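Local coordinates for protein acid phosphatase (Bacillus anthracis, PDB 2I34) that probably hydrolyses phosphate monoesters at acid pH, as a magnesium-dependent phosphatase of the HAD superfamily, at residues 121-126 against 159-164. Residues are numbered along the deposited sequence; the frame is centred on the assembly and turned at random.
With WO4 (tungstate(VI)ion), chain D.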
loop_
_atom_site.group_PDB
_atom_site.type_symbol
_atom_site.label_atom_id
_atom_site.label_comp_id
_atom_site.label_asym_id
_atom_site.label_seq_id
_atom_site.Cartn_x
_atom_site.Cartn_y
_atom_site.Cartn_z
ATOM N N TYR A 121 -8.235 -21.424 0.611
ATOM C CA TYR A 121 -6.910 -22.065 0.558
ATOM C C TYR A 121 -5.828 -21.045 0.838
ATOM O O TYR A 121 -5.739 -20.005 0.172
ATOM C CB TYR A 121 -6.685 -22.781 -0.782
ATOM C CG TYR A 121 -7.683 -23.891 -0.935
ATOM C CD1 TYR A 121 -7.445 -25.149 -0.372
ATOM C CD2 TYR A 121 -8.914 -23.665 -1.554
ATOM C CE1 TYR A 121 -8.392 -26.160 -0.456
ATOM C CE2 TYR A 121 -9.870 -24.691 -1.660
ATOM C CZ TYR A 121 -9.604 -25.926 -1.096
ATOM O OH TYR A 121 -10.545 -26.932 -1.167
ATOM N N TYR A 122 -5.037 -21.358 1.856
ATOM C CA TYR A 122 -3.903 -20.551 2.255
ATOM C C TYR A 122 -2.691 -21.129 1.541
ATOM O O TYR A 122 -2.145 -22.163 1.931
ATOM C CB TYR A 122 -3.715 -20.592 3.774
ATOM C CG TYR A 122 -4.937 -20.217 4.593
ATOM C CD1 TYR A 122 -5.275 -18.877 4.797
ATOM C CD2 TYR A 122 -5.728 -21.194 5.198
ATOM C CE1 TYR A 122 -6.363 -18.515 5.571
ATOM C CE2 TYR A 122 -6.856 -20.841 5.968
ATOM C CZ TYR A 122 -7.159 -19.483 6.154
ATOM O OH TYR A 122 -8.241 -19.077 6.927
ATOM N N ILE A 123 -2.312 -20.473 0.455
ATOM C CA ILE A 123 -1.217 -20.938 -0.355
ATOM C C ILE A 123 -0.041 -20.029 -0.003
ATOM O O ILE A 123 -0.035 -18.863 -0.376
ATOM C CB ILE A 123 -1.568 -20.917 -1.866
ATOM C CG1 ILE A 123 -2.744 -21.853 -2.119
ATOM C CG2 ILE A 123 -0.366 -21.344 -2.709
ATOM C CD1 ILE A 123 -3.092 -22.067 -3.615
ATOM N N SER A 124 0.945 -20.615 0.682
ATOM C CA SER A 124 2.037 -19.893 1.329
ATOM C C SER A 124 3.376 -20.576 1.057
ATOM O O SER A 124 3.462 -21.809 1.026
ATOM C CB SER A 124 1.787 -19.858 2.843
ATOM O OG SER A 124 2.905 -19.354 3.550
ATOM N N ASN A 125 4.414 -19.758 0.889
ATOM C CA ASN A 125 5.769 -20.238 0.707
ATOM C C ASN A 125 6.542 -20.475 1.998
ATOM O O ASN A 125 7.732 -20.746 1.961
ATOM C CB ASN A 125 6.524 -19.319 -0.251
ATOM C CG ASN A 125 6.091 -19.528 -1.687
ATOM O OD1 ASN A 125 5.361 -20.472 -1.983
ATOM N ND2 ASN A 125 6.547 -18.669 -2.582
ATOM N N ARG A 126 5.850 -20.435 3.136
ATOM C CA ARG A 126 6.297 -21.217 4.301
ATOM C C ARG A 126 6.532 -22.642 3.835
ATOM O O ARG A 126 5.859 -23.095 2.917
ATOM C CB ARG A 126 5.260 -21.208 5.423
ATOM C CG ARG A 126 5.112 -19.851 6.054
ATOM C CD ARG A 126 4.028 -19.833 7.119
ATOM N NE ARG A 126 4.004 -18.543 7.811
ATOM C CZ ARG A 126 3.811 -18.380 9.115
ATOM N NH1 ARG A 126 3.628 -19.421 9.911
ATOM N NH2 ARG A 126 3.844 -17.154 9.646
ATOM N N LYS A 159 9.210 -24.325 -7.015
ATOM C CA LYS A 159 9.367 -22.927 -7.392
ATOM C C LYS A 159 7.978 -22.346 -7.532
ATOM O O LYS A 159 7.152 -22.890 -8.259
ATOM C CB LYS A 159 10.094 -22.790 -8.738
ATOM C CG LYS A 159 11.476 -23.436 -8.816
ATOM N N GLY A 160 7.726 -21.250 -6.825
ATOM C CA GLY A 160 6.494 -20.501 -6.967
ATOM C C GLY A 160 5.306 -21.237 -6.396
ATOM O O GLY A 160 5.473 -22.212 -5.651
ATOM N N LYS A 161 4.115 -20.763 -6.761
ATOM C CA LYS A 161 2.845 -21.315 -6.243
ATOM C C LYS A 161 1.885 -21.877 -7.303
ATOM O O LYS A 161 0.810 -22.400 -6.954
ATOM C CB LYS A 161 2.111 -20.249 -5.439
ATOM C CG LYS A 161 2.843 -19.782 -4.206
ATOM C CD LYS A 161 2.148 -18.563 -3.613
ATOM C CE LYS A 161 2.751 -18.232 -2.256
ATOM N NZ LYS A 161 2.033 -17.157 -1.548
ATOM N N GLU A 162 2.273 -21.812 -8.578
ATOM C CA GLU A 162 1.377 -22.215 -9.665
ATOM C C GLU A 162 0.895 -23.662 -9.537
ATOM O O GLU A 162 -0.273 -23.950 -9.821
ATOM C CB GLU A 162 2.022 -21.993 -11.031
ATOM C CG GLU A 162 1.084 -22.265 -12.226
ATOM C CD GLU A 162 -0.139 -21.342 -12.254
ATOM O OE1 GLU A 162 -0.090 -20.238 -11.677
ATOM O OE2 GLU A 162 -1.155 -21.725 -12.865
ATOM N N LYS A 163 1.771 -24.564 -9.100
ATOM C CA LYS A 163 1.360 -25.960 -8.887
ATOM C C LYS A 163 0.180 -26.083 -7.903
ATOM O O LYS A 163 -0.742 -26.863 -8.118
ATOM C CB LYS A 163 2.539 -26.811 -8.394
ATOM C CG LYS A 163 2.195 -28.280 -8.207
ATOM C CD LYS A 163 3.333 -29.052 -7.604
ATOM C CE LYS A 163 2.907 -30.474 -7.258
ATOM N NZ LYS A 163 4.081 -31.326 -6.890
ATOM N N ARG A 164 0.232 -25.334 -6.812
ATOM C CA ARG A 164 -0.843 -25.350 -5.822
ATOM C C ARG A 164 -2.105 -24.630 -6.318
ATOM O O ARG A 164 -3.214 -25.087 -6.059
ATOM C CB ARG A 164 -0.355 -24.772 -4.479
ATOM C CG ARG A 164 0.554 -25.747 -3.745
ATOM C CD ARG A 164 1.361 -25.070 -2.672
ATOM N NE ARG A 164 2.535 -24.398 -3.220
ATOM C CZ ARG A 164 3.203 -23.424 -2.608
ATOM N NH1 ARG A 164 2.823 -22.951 -1.435
ATOM N NH2 ARG A 164 4.259 -22.894 -3.195
HETATM W W WO4 D . 3.992 -16.156 1.894
HETATM O O1 WO4 D . 5.764 -16.695 2.730
HETATM O O2 WO4 D . 4.023 -14.126 1.856
HETATM O O3 WO4 D . 2.759 -16.933 3.260
HETATM O O4 WO4 D . 4.037 -17.097 0.105
#
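Gly160 lies 4.1 Å, O to OD1, from Asn125, and both oxygens turn to Arg164 NH2. Glycine suits its positive phi (71°). Lys161 follows, extended beyond CG; lysine suits because its long apolar chain can pass Ile123 CG2 and the Asn125 amide and still bring an amine to an anion. NZ reaches Ile123 O at 2.9 Å, tilted from the carbonyl plane, and tungstate O4 at 2.6 Å; a salt bridge to Asp184 adds a third partner. In this Rossmann-like HAD fold, strand 119-125 delivers Ser124 and Asn125 at its C-terminal end, consistent with motif II, while Lys161 fits the motif III lysine. Asn125 N bonds O4 of tungstate, a phosphate mimic (2.8 Å), while its amide oxygen serves as acceptor; small Ser124 carries its hydroxyl so close to O3 that the geometry there is doubtful. Within helix 162-171, Arg164 bends at chi3 (-81°), turning its guanidinium edge to Asn125 OD1 and Ser124 O. NH2 meets OD1 in plane at 2.9 Å, nearly straight (165°), and binds Gly160 O weakly; NH1 bonds Ser124 O weakly. Arginine can serve several carbonyls at once, while Ile123 CG2 and CD1 pack on Arg164 CB, CG2 also over one guanidinium face.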